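PDB 3UMV: deoxyribodipyrimidine photo-lyase from Oryza sativa Japonica Group, which repairs UV-damaged DNA by using light and an FAD cofactor to split cyclobutane pyrimidine dimers back into single pyrimidines. Local coordinates for residues K401-E405 / F455-M461; N53-H58 / H164-A168; C298-A302 / F316-V321. All coordinates share one frame; numbering follows the deposited sequence.

Contact 1 of 3, residues K401-E405 / F455-M461; sequences KKILE and FGKIRYM. With URE (urea), chain K; EDO (1,2-ethanediol), chain F.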
loop_
_atom_site.group_PDB
_atom_site.type_symbol
_atom_site.label_atom_id
_atom_site.label_comp_id
_atom_site.label_asym_id
_atom_site.label_seq_id
_atom_site.Cartn_x
_atom_site.Cartn_y
_atom_site.Cartn_z
ATOM N N LYS A 401 2.279 18.503 -8.126
ATOM C CA LYS A 401 1.886 19.494 -9.115
ATOM C C LYS A 401 3.001 20.480 -9.461
ATOM O O LYS A 401 3.123 20.911 -10.620
ATOM C CB LYS A 401 0.630 20.226 -8.671
ATOM C CG LYS A 401 -0.596 19.335 -8.749
ATOM C CD LYS A 401 -1.872 20.106 -8.507
ATOM C CE LYS A 401 -3.082 19.148 -8.582
ATOM N NZ LYS A 401 -3.356 18.715 -9.975
ATOM N N LYS A 402 3.814 20.852 -8.475
ATOM C CA LYS A 402 4.977 21.696 -8.779
ATOM C C LYS A 402 5.989 20.968 -9.663
ATOM O O LYS A 402 6.665 21.580 -10.491
ATOM C CB LYS A 402 5.657 22.190 -7.507
ATOM C CG LYS A 402 4.822 23.154 -6.684
ATOM C CD LYS A 402 4.518 24.418 -7.473
ATOM C CE LYS A 402 3.026 24.656 -7.531
ATOM N NZ LYS A 402 2.673 26.039 -8.000
ATOM N N ILE A 403 6.097 19.652 -9.506
ATOM C CA ILE A 403 7.020 18.903 -10.348
ATOM C C ILE A 403 6.577 18.990 -11.810
ATOM O O ILE A 403 7.404 19.188 -12.701
ATOM C CB ILE A 403 7.145 17.452 -9.878
ATOM C CG1 ILE A 403 7.698 17.414 -8.463
ATOM C CG2 ILE A 403 8.053 16.659 -10.806
ATOM C CD1 ILE A 403 7.791 16.019 -7.865
ATOM N N LEU A 404 5.270 18.897 -12.048
ATOM C CA LEU A 404 4.717 19.151 -13.384
ATOM C C LEU A 404 5.079 20.553 -13.880
ATOM O O LEU A 404 5.468 20.758 -15.048
ATOM C CB LEU A 404 3.196 18.995 -13.367
ATOM C CG LEU A 404 2.473 19.425 -14.645
ATOM C CD1 LEU A 404 2.936 18.576 -15.832
ATOM C CD2 LEU A 404 0.960 19.322 -14.460
ATOM N N GLU A 405 4.972 21.527 -12.985
ATOM C CA GLU A 405 5.209 22.917 -13.366
ATOM C C GLU A 405 6.676 23.235 -13.658
ATOM O O GLU A 405 6.971 24.171 -14.381
ATOM C CB GLU A 405 4.714 23.828 -12.251
ATOM C CG GLU A 405 4.512 25.267 -12.668
ATOM C CD GLU A 405 3.854 26.087 -11.580
ATOM O OE1 GLU A 405 3.519 27.252 -11.848
ATOM O OE2 GLU A 405 3.646 25.565 -10.467
ATOM N N PHE A 455 -0.170 23.521 -17.472
ATOM C CA PHE A 455 -1.095 22.558 -16.912
ATOM C C PHE A 455 -2.249 22.241 -17.850
ATOM O O PHE A 455 -2.907 21.210 -17.712
ATOM C CB PHE A 455 -1.689 23.095 -15.620
ATOM C CG PHE A 455 -0.826 22.878 -14.420
ATOM C CD1 PHE A 455 -1.318 22.216 -13.315
ATOM C CD2 PHE A 455 0.483 23.329 -14.402
ATOM C CE1 PHE A 455 -0.514 22.011 -12.203
ATOM C CE2 PHE A 455 1.280 23.138 -13.295
ATOM C CZ PHE A 455 0.778 22.485 -12.191
ATOM N N GLY A 456 -2.533 23.134 -18.789
ATOM C CA GLY A 456 -3.780 23.003 -19.517
ATOM C C GLY A 456 -4.941 23.010 -18.533
ATOM O O GLY A 456 -4.994 23.856 -17.634
ATOM N N LYS A 457 -5.859 22.059 -18.693
ATOM C CA LYS A 457 -7.000 21.926 -17.781
ATOM C C LYS A 457 -6.731 21.073 -16.534
ATOM O O LYS A 457 -7.630 20.830 -15.735
ATOM C CB LYS A 457 -8.218 21.405 -18.540
ATOM C CG LYS A 457 -8.572 22.283 -19.725
ATOM C CD LYS A 457 -9.778 21.762 -20.479
ATOM C CE LYS A 457 -9.945 22.524 -21.781
ATOM N NZ LYS A 457 -11.127 22.051 -22.559
ATOM N N ILE A 458 -5.501 20.605 -16.367
ATOM C CA ILE A 458 -5.167 19.840 -15.169
ATOM C C ILE A 458 -5.256 20.814 -13.997
ATOM O O ILE A 458 -4.806 21.946 -14.109
ATOM C CB ILE A 458 -3.732 19.283 -15.243
ATOM C CG1 ILE A 458 -3.593 18.357 -16.458
ATOM C CG2 ILE A 458 -3.376 18.559 -13.946
ATOM C CD1 ILE A 458 -4.624 17.225 -16.488
ATOM N N ARG A 459 -5.825 20.366 -12.877
ATOM C CA ARG A 459 -5.975 21.208 -11.686
ATOM C C ARG A 459 -4.657 21.853 -11.227
ATOM O O ARG A 459 -3.620 21.177 -11.104
ATOM C CB ARG A 459 -6.608 20.402 -10.543
ATOM C CG ARG A 459 -6.892 21.241 -9.285
ATOM C CD ARG A 459 -7.160 20.367 -8.055
ATOM N NE ARG A 459 -8.303 19.472 -8.237
ATOM C CZ ARG A 459 -9.272 19.305 -7.343
ATOM N NH1 ARG A 459 -9.237 19.981 -6.199
ATOM N NH2 ARG A 459 -10.280 18.465 -7.592
ATOM N N TYR A 460 -4.707 23.162 -10.967
ATOM C CA TYR A 460 -3.538 23.941 -10.572
ATOM C C TYR A 460 -3.612 24.239 -9.076
ATOM O O TYR A 460 -4.697 24.396 -8.528
ATOM C CB TYR A 460 -3.489 25.259 -11.358
ATOM C CG TYR A 460 -2.210 26.048 -11.164
ATOM C CD1 TYR A 460 -2.223 27.275 -10.517
ATOM C CD2 TYR A 460 -0.998 25.571 -11.633
ATOM C CE1 TYR A 460 -1.061 28.004 -10.342
ATOM C CE2 TYR A 460 0.178 26.291 -11.456
ATOM C CZ TYR A 460 0.138 27.504 -10.810
ATOM O OH TYR A 460 1.296 28.234 -10.626
ATOM N N MET A 461 -2.457 24.291 -8.421
ATOM C CA MET A 461 -2.372 24.723 -7.031
ATOM C C MET A 461 -1.162 25.635 -6.935
ATOM O O MET A 461 -0.186 25.455 -7.667
ATOM C CB MET A 461 -2.194 23.530 -6.092
ATOM C CG MET A 461 -3.396 22.573 -5.981
ATOM S SD MET A 461 -2.970 21.082 -5.023
ATOM C CE MET A 461 -3.039 21.712 -3.342
HETATM C C URE K . -6.631 25.270 -13.370
HETATM O O URE K . -6.022 24.654 -14.252
HETATM N N1 URE K . -6.779 24.772 -12.159
HETATM N N2 URE K . -7.136 26.449 -13.638
HETATM C C1 EDO F . 2.416 28.339 -14.961
HETATM O O1 EDO F . 3.638 27.840 -14.570
HETATM C C2 EDO F . 1.343 27.504 -15.063
HETATM O O2 EDO F . 0.110 28.016 -15.384
#

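Contact 2 of 3, residues N53-H58 / H164-A168; sequences NWALLH and HQVDA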
loop_
_atom_site.group_PDB
_atom_site.type_symbol
_atom_site.label_atom_id
_atom_site.label_comp_id
_atom_site.label_asym_id
_atom_site.label_seq_id
_atom_site.Cartn_x
_atom_site.Cartn_y
_atom_site.Cartn_z
ATOM N N ASN A 53 -7.291 -11.507 8.197
ATOM C CA ASN A 53 -6.661 -11.773 6.914
ATOM C C ASN A 53 -7.466 -12.828 6.142
ATOM O O ASN A 53 -7.386 -14.011 6.441
ATOM C CB ASN A 53 -5.215 -12.227 7.148
ATOM C CG ASN A 53 -4.461 -12.464 5.853
ATOM O OD1 ASN A 53 -5.053 -12.843 4.848
ATOM N ND2 ASN A 53 -3.154 -12.236 5.873
ATOM N N TRP A 54 -8.246 -12.396 5.153
ATOM C CA TRP A 54 -9.124 -13.339 4.449
ATOM C C TRP A 54 -8.376 -14.437 3.715
ATOM O O TRP A 54 -8.912 -15.523 3.537
ATOM C CB TRP A 54 -10.081 -12.642 3.480
ATOM C CG TRP A 54 -11.154 -11.820 4.145
ATOM C CD1 TRP A 54 -11.353 -10.473 4.014
ATOM C CD2 TRP A 54 -12.171 -12.290 5.041
ATOM N NE1 TRP A 54 -12.429 -10.076 4.771
ATOM C CE2 TRP A 54 -12.937 -11.166 5.428
ATOM C CE3 TRP A 54 -12.490 -13.543 5.574
ATOM C CZ2 TRP A 54 -14.029 -11.266 6.301
ATOM C CZ3 TRP A 54 -13.572 -13.641 6.455
ATOM C CH2 TRP A 54 -14.326 -12.505 6.799
ATOM N N ALA A 55 -7.147 -14.160 3.286
ATOM C CA ALA A 55 -6.400 -15.155 2.532
ATOM C C ALA A 55 -5.983 -16.277 3.476
ATOM O O ALA A 55 -6.127 -17.450 3.156
ATOM C CB ALA A 55 -5.195 -14.527 1.857
ATOM N N LEU A 56 -5.501 -15.908 4.662
ATOM C CA LEU A 56 -5.130 -16.890 5.669
ATOM C C LEU A 56 -6.363 -17.690 6.146
ATOM O O LEU A 56 -6.310 -18.913 6.263
ATOM C CB LEU A 56 -4.438 -16.204 6.851
ATOM C CG LEU A 56 -4.091 -17.132 8.017
ATOM C CD1 LEU A 56 -3.173 -18.242 7.530
ATOM C CD2 LEU A 56 -3.456 -16.352 9.173
ATOM N N LEU A 57 -7.468 -16.991 6.404
ATOM C CA LEU A 57 -8.726 -17.629 6.811
ATOM C C LEU A 57 -9.185 -18.648 5.771
ATOM O O LEU A 57 -9.613 -19.750 6.114
ATOM C CB LEU A 57 -9.817 -16.575 7.035
ATOM C CG LEU A 57 -9.713 -15.775 8.334
ATOM C CD1 LEU A 57 -10.605 -14.540 8.296
ATOM C CD2 LEU A 57 -10.076 -16.661 9.508
ATOM N N HIS A 58 -9.092 -18.277 4.498
ATOM C CA HIS A 58 -9.454 -19.186 3.419
ATOM C C HIS A 58 -8.565 -20.429 3.419
ATOM O O HIS A 58 -9.053 -21.551 3.317
ATOM C CB HIS A 58 -9.384 -18.481 2.066
ATOM C CG HIS A 58 -9.851 -19.335 0.930
ATOM N ND1 HIS A 58 -9.047 -19.662 -0.142
ATOM C CD2 HIS A 58 -11.036 -19.951 0.714
ATOM C CE1 HIS A 58 -9.722 -20.433 -0.977
ATOM N NE2 HIS A 58 -10.932 -20.622 -0.482
ATOM N N HIS A 164 -5.449 -20.739 -5.511
ATOM C CA HIS A 164 -6.528 -19.783 -5.281
ATOM C C HIS A 164 -5.903 -18.445 -4.936
ATOM O O HIS A 164 -4.861 -18.401 -4.276
ATOM C CB HIS A 164 -7.405 -20.183 -4.091
ATOM C CG HIS A 164 -8.159 -21.465 -4.278
ATOM N ND1 HIS A 164 -9.088 -21.911 -3.364
ATOM C CD2 HIS A 164 -8.127 -22.396 -5.264
ATOM C CE1 HIS A 164 -9.597 -23.062 -3.772
ATOM N NE2 HIS A 164 -9.022 -23.384 -4.918
ATOM N N GLN A 165 -6.530 -17.365 -5.384
ATOM C CA GLN A 165 -6.139 -16.023 -4.943
ATOM C C GLN A 165 -7.287 -15.362 -4.195
ATOM O O GLN A 165 -8.438 -15.415 -4.615
ATOM C CB GLN A 165 -5.763 -15.153 -6.133
ATOM C CG GLN A 165 -5.392 -13.724 -5.746
ATOM C CD GLN A 165 -4.905 -12.943 -6.935
ATOM O OE1 GLN A 165 -5.552 -12.920 -7.979
ATOM N NE2 GLN A 165 -3.761 -12.308 -6.788
ATOM N N VAL A 166 -6.969 -14.725 -3.079
ATOM C CA VAL A 166 -7.986 -14.108 -2.254
ATOM C C VAL A 166 -7.650 -12.628 -2.133
ATOM O O VAL A 166 -6.507 -12.282 -1.857
ATOM C CB VAL A 166 -8.016 -14.759 -0.846
ATOM C CG1 VAL A 166 -9.026 -14.034 0.056
ATOM C CG2 VAL A 166 -8.369 -16.237 -0.954
ATOM N N ASP A 167 -8.623 -11.754 -2.385
ATOM C CA ASP A 167 -8.416 -10.349 -2.065
ATOM C C ASP A 167 -8.589 -10.163 -0.569
ATOM O O ASP A 167 -9.715 -10.171 -0.044
ATOM C CB ASP A 167 -9.376 -9.450 -2.841
ATOM C CG ASP A 167 -9.050 -7.967 -2.676
ATOM O OD1 ASP A 167 -8.334 -7.601 -1.728
ATOM O OD2 ASP A 167 -9.540 -7.167 -3.496
ATOM N N ALA A 168 -7.457 -10.021 0.116
ATOM C CA ALA A 168 -7.432 -9.825 1.557
ATOM C C ALA A 168 -7.221 -8.361 1.918
ATOM O O ALA A 168 -7.236 -8.007 3.095
ATOM C CB ALA A 168 -6.323 -10.678 2.194
HETATM O O HOH W 1 -8.392 -9.533 4.868
#

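Contact 3 of 3, residues C298-A302 / F316-V321; sequences CALEA and FLEELV. With FAD (flavin-adenine dinucleotide), chain I.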
loop_
_atom_site.group_PDB
_atom_site.type_symbol
_atom_site.label_atom_id
_atom_site.label_comp_id
_atom_site.label_asym_id
_atom_site.label_seq_id
_atom_site.Cartn_x
_atom_site.Cartn_y
_atom_site.Cartn_z
ATOM N N CYS A 298 -9.990 -1.484 10.085
ATOM C CA CYS A 298 -10.031 -0.049 10.371
ATOM C C CYS A 298 -11.438 0.503 10.114
ATOM O O CYS A 298 -11.949 1.327 10.886
ATOM C CB CYS A 298 -9.005 0.695 9.509
ATOM S SG CYS A 298 -7.294 0.322 9.913
ATOM N N ALA A 299 -12.051 0.054 9.021
ATOM C CA ALA A 299 -13.417 0.453 8.680
ATOM C C ALA A 299 -14.442 -0.014 9.722
ATOM O O ALA A 299 -15.323 0.750 10.103
ATOM C CB ALA A 299 -13.794 -0.082 7.304
ATOM N N LEU A 300 -14.329 -1.261 10.169
ATOM C CA LEU A 300 -15.238 -1.794 11.187
ATOM C C LEU A 300 -15.175 -0.991 12.479
ATOM O O LEU A 300 -16.199 -0.716 13.107
ATOM C CB LEU A 300 -14.899 -3.250 11.504
ATOM C CG LEU A 300 -15.221 -4.260 10.418
ATOM C CD1 LEU A 300 -14.462 -5.555 10.666
ATOM C CD2 LEU A 300 -16.721 -4.501 10.314
ATOM N N GLU A 301 -13.966 -0.649 12.890
ATOM C CA GLU A 301 -13.786 0.092 14.128
ATOM C C GLU A 301 -14.295 1.511 13.971
ATOM O O GLU A 301 -14.802 2.103 14.928
ATOM C CB GLU A 301 -12.320 0.066 14.561
ATOM C CG GLU A 301 -11.805 -1.334 14.861
ATOM C CD GLU A 301 -12.556 -1.977 16.011
ATOM O OE1 GLU A 301 -13.096 -1.220 16.849
ATOM O OE2 GLU A 301 -12.615 -3.224 16.080
ATOM N N ALA A 302 -14.153 2.070 12.773
ATOM C CA ALA A 302 -14.704 3.397 12.521
ATOM C C ALA A 302 -16.229 3.349 12.618
ATOM O O ALA A 302 -16.848 4.251 13.160
ATOM C CB ALA A 302 -14.260 3.920 11.165
ATOM N N PHE A 316 -13.341 10.032 7.038
ATOM C CA PHE A 316 -12.308 9.011 7.184
ATOM C C PHE A 316 -12.603 7.776 6.319
ATOM O O PHE A 316 -11.754 7.330 5.553
ATOM C CB PHE A 316 -12.175 8.618 8.653
ATOM C CG PHE A 316 -11.153 7.539 8.911
ATOM C CD1 PHE A 316 -11.539 6.331 9.467
ATOM C CD2 PHE A 316 -9.814 7.737 8.606
ATOM C CE1 PHE A 316 -10.610 5.332 9.722
ATOM C CE2 PHE A 316 -8.875 6.739 8.864
ATOM C CZ PHE A 316 -9.285 5.531 9.415
ATOM N N LEU A 317 -13.811 7.236 6.446
ATOM C CA LEU A 317 -14.248 6.091 5.648
ATOM C C LEU A 317 -14.184 6.358 4.135
ATOM O O LEU A 317 -13.915 5.446 3.358
ATOM C CB LEU A 317 -15.656 5.666 6.072
ATOM C CG LEU A 317 -15.742 4.890 7.393
ATOM C CD1 LEU A 317 -17.190 4.833 7.917
ATOM C CD2 LEU A 317 -15.147 3.491 7.236
ATOM N N GLU A 318 -14.452 7.592 3.714
ATOM C CA GLU A 318 -14.339 7.951 2.296
ATOM C C GLU A 318 -12.891 7.783 1.794
ATOM O O GLU A 318 -12.645 7.236 0.705
ATOM C CB GLU A 318 -14.861 9.380 2.060
ATOM C CG GLU A 318 -14.567 9.977 0.677
ATOM C CD GLU A 318 -15.334 9.300 -0.462
ATOM O OE1 GLU A 318 -14.913 9.454 -1.633
ATOM O OE2 GLU A 318 -16.351 8.624 -0.192
ATOM N N GLU A 319 -11.928 8.238 2.586
ATOM C CA GLU A 319 -10.526 8.133 2.174
ATOM C C GLU A 319 -10.045 6.695 2.347
ATOM O O GLU A 319 -9.397 6.121 1.460
ATOM C CB GLU A 319 -9.647 9.107 2.974
ATOM C CG GLU A 319 -10.171 10.545 3.021
ATOM C CD GLU A 319 -10.178 11.225 1.662
ATOM O OE1 GLU A 319 -9.127 11.225 0.979
ATOM O OE2 GLU A 319 -11.234 11.765 1.274
ATOM N N LEU A 320 -10.409 6.090 3.473
ATOM C CA LEU A 320 -9.921 4.763 3.806
ATOM C C LEU A 320 -10.437 3.663 2.869
ATOM O O LEU A 320 -9.703 2.725 2.567
ATOM C CB LEU A 320 -10.300 4.415 5.250
ATOM C CG LEU A 320 -9.995 2.986 5.694
ATOM C CD1 LEU A 320 -8.507 2.815 5.864
ATOM C CD2 LEU A 320 -10.716 2.691 7.001
ATOM N N VAL A 321 -11.697 3.759 2.441
ATOM C CA VAL A 321 -12.319 2.709 1.641
ATOM C C VAL A 321 -12.475 3.120 0.189
ATOM O O VAL A 321 -11.898 2.506 -0.706
ATOM C CB VAL A 321 -13.681 2.273 2.220
ATOM C CG1 VAL A 321 -14.381 1.271 1.286
ATOM C CG2 VAL A 321 -13.486 1.689 3.620
HETATM P PA FAD I . -5.363 9.658 6.403
HETATM O O1A FAD I . -5.875 11.004 5.989
HETATM O O2A FAD I . -5.506 9.359 7.870
HETATM O O5B FAD I . -6.100 8.551 5.512
HETATM C C5B FAD I . -6.391 7.263 6.009
HETATM C C4B FAD I . -6.206 6.223 4.899
HETATM O O4B FAD I . -7.030 6.494 3.775
HETATM C C3B FAD I . -4.794 6.231 4.347
HETATM O O3B FAD I . -3.922 5.465 5.144
HETATM C C2B FAD I . -5.004 5.602 3.001
HETATM O O2B FAD I . -5.184 4.206 3.153
HETATM C C1B FAD I . -6.333 6.180 2.588
HETATM N N9A FAD I . -6.151 7.387 1.764
HETATM C C8A FAD I . -6.125 8.691 2.179
HETATM N N7A FAD I . -5.945 9.467 1.084
HETATM C C5A FAD I . -5.841 8.669 -0.015
HETATM C C6A FAD I . -5.655 8.904 -1.383
HETATM N N6A FAD I . -5.632 10.135 -1.893
HETATM N N1A FAD I . -5.600 7.843 -2.259
HETATM C C2A FAD I . -5.738 6.557 -1.791
HETATM N N3A FAD I . -5.916 6.326 -0.445
HETATM C C4A FAD I . -5.979 7.365 0.417
HETATM N N1 FAD I . -0.793 6.897 -0.354
HETATM C C2 FAD I . -0.119 5.759 -0.021
HETATM O O2 FAD I . -0.685 4.958 0.725
HETATM N N3 FAD I . 1.144 5.514 -0.531
HETATM C C4 FAD I . 1.751 6.428 -1.374
HETATM O O4 FAD I . 2.880 6.209 -1.823
HETATM C C4X FAD I . 1.051 7.579 -1.716
HETATM N N5 FAD I . 1.604 8.534 -2.538
HETATM C C5X FAD I . 0.885 9.662 -2.883
HETATM C C6 FAD I . 1.445 10.612 -3.747
HETATM C C7 FAD I . 0.722 11.757 -4.094
HETATM C C7M FAD I . 1.341 12.757 -5.036
HETATM C C8 FAD I . -0.557 11.947 -3.562
HETATM C C8M FAD I . -1.379 13.157 -3.894
HETATM C C9 FAD I . -1.093 11.006 -2.700
HETATM C C9A FAD I . -0.380 9.870 -2.364
HETATM N N10 FAD I . -0.923 8.940 -1.501
HETATM C C10 FAD I . -0.207 7.807 -1.197
HETATM C "C1'" FAD I . -2.308 9.117 -0.895
HETATM C "C2'" FAD I . -2.316 9.863 0.476
HETATM O "O2'" FAD I . -1.552 11.075 0.493
HETATM C "C3'" FAD I . -1.846 9.000 1.662
HETATM O "O3'" FAD I . -2.542 7.782 1.650
HETATM C "C4'" FAD I . -2.066 9.667 3.022
HETATM O "O4'" FAD I . -1.370 10.898 3.068
HETATM C "C5'" FAD I . -1.579 8.707 4.106
HETATM O "O5'" FAD I . -1.471 9.270 5.391
HETATM P P FAD I . -2.510 8.825 6.531
HETATM O O1P FAD I . -2.582 7.314 6.633
HETATM O O2P FAD I . -2.127 9.480 7.833
HETATM O O3P FAD I . -3.822 9.516 5.896
#

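Contact 1 of 3, residues K401-E405 / F455-M461
Lys-401, Lys-402 and Glu-405, at the end of helix 393-405, are each hydrogen-bonded through their side chains to the loop 455-461. The Lys-401 chain is extended beyond CG until its last torsion (chi4 -72°), which brings NZ 2.7 Å from Arg-459 O; the approach is tilted from the carbonyl plane, and the same ammonium also reaches Ser-440 O. Lys-402 NZ donates to Met-461 O at 2.9 Å, in the carbonyl plane and on a lone pair. The third bond runs the other way, from Tyr-460 OH to Glu-405 OE1 at 2.7 Å, on the syn side but 28° out of the carboxylate plane.

A salt bridge joins the last two. Lys-402 NZ sits on the syn lone pair of Glu-405 OE2 at 2.7 Å, while OE1 also accepts from the ethanediol O1. A glutamine in place of Glu-405 would probably leave the Lys-402 ammonium without its counter-charge and the Tyr-460 hydroxyl more weakly anchored.

The loop belongs to the helical, FAD-binding part of the photolyase fold, between helices 431-442 and 463-469, and starts with a type II' turn from Phe-455 to Ile-458. From the end of the turn onward, urea lies against the backbone of Ile-458 to Tyr-460, hydrogen-bonded to Lys-450 O. On the helix side, Lys-402 touches Trp-378, predicted to carry electrons as a tryptophanyl radical.

Apolar contact centres on the Phe-455 ring. Leu-404 CD2 stands almost on the ring normal in a CH-pi contact, 3.7 Å from the centroid, and Tyr-460 CD2 lies over the centre of the opposite face. Glu-405 CB meets the ring edge at CE2, 3.7 Å away. At the other end, the Met-461 side chain lies crosswise to that of Lys-401, SD of Met-461 3.8 Å from CD of Lys-401.

Contact 2 of 3, residues N53-H58 / H164-A168
His-164 and Val-166 turn their side chains from strand 162-166 toward the first turns of helix 54-66, which packs on the sheet of the Rossmann-like alpha/beta domain of photolyases. Helix 54-66 is the connection between the parallel strands 40-44 and 70-75, and it runs roughly against strand 162-166, at 141° and 8.4 Å between the short axes.

His-164 comes first. Its imidazole comes edge-on to that of His-58, neither ring over the other's face, though their nearest atoms are modelled too close for the detail to be trusted. Val-166 then splits its two methyls between helix residues one turn apart: CG1, anti to its own backbone N (chi1 176°), lies 3.8 Å from Trp-54 CB, while CG2 is 3.6 Å from His-58 ND1, a buried nitrogen with no polar partner in the model. Between the branches, Val-166 CB rests against the Ala-55 methyl. Asp-167 points its carboxylate the other way, to Asn-170 and the backbone N of Val-174.

Ala-168 CB closes the row, 4.0 Å from Ala-55 CB and 3.7 Å from Asn-53 OD1. That oxygen is the N-cap acceptor: Leu-56 N reaches it at 3.1 Å from above the carbonyl plane, and Ala-55 N adds a weak bond, while the Asn-53 amide nitrogen ND2 is bonded to Arg-49 O. Finally, a water accepts from Trp-54 N at 2.9 Å and donates to Ala-168 O at 2.6 Å.

Contact 3 of 3, residues C298-A302 / F316-V321
Phe-316 presents its ring edge to helix 295-305: the Ala-302 methyl lies close to the ring plane, 4.0 Å from CD1, and Cys-298 O also lies near that plane, farther off by CE1. The phenyl's other flank touches the cofactor, obliquely, through CE2 at 3.8 Å from C5B of the FAD adenosine ribose, while the Phe-260 ring meets it with planes about 50° apart. Having CG anti to the backbone N (chi1 179°) lets the ring span from the neighbouring helix to the ribose. The second flat group, the adenine, meets the far side of helix 310-333, where Glu-319 CB is 3.6 Å from C8A.

The rest of the interface is aliphatic, and no hydrogen bond crosses it. Leu-317 reaches over with CD2, 3.8 Å from Ala-299 CB, and the same methyl also touches Ala-302. One turn on, Leu-320 CD2 sits 3.6 Å from Cys-298 CB and against the backbone N of Ala-299, whose methyl is met from a third direction by Val-321 CG2. Small residues on one helix thus receive branched ones from the other.

The short segments run antiparallel at 169°, their axes 10.4 Å apart, and the second helix widens into a pi turn at 318-321, where Glu-319 O and Leu-320 CA lie against the ribose. This is a helical hairpin whose second arm walls the adenosine end of the FAD pocket in the photolyase helical domain.

Contacts 1 and 2 lie on opposite sides of the chain's centre, with centres about 40 Å apart, one in the FAD-binding helical part and the other in the alpha/beta domain. Contact 3 is the one that touches FAD. The Lys-401 side chain of contact 1 comes within about 8 Å of the cofactor, and that of Asp-167 in contact 2 stays about 13 Å away. Contacts 2 and 3 are neighbours, about 7 Å between nearest atoms, and are linked by a hydrogen bond from Trp-54 NE1 to Gln-296 on helix 295-305. Contacts 1 and 3 are about 11 Å apart at their nearest atoms.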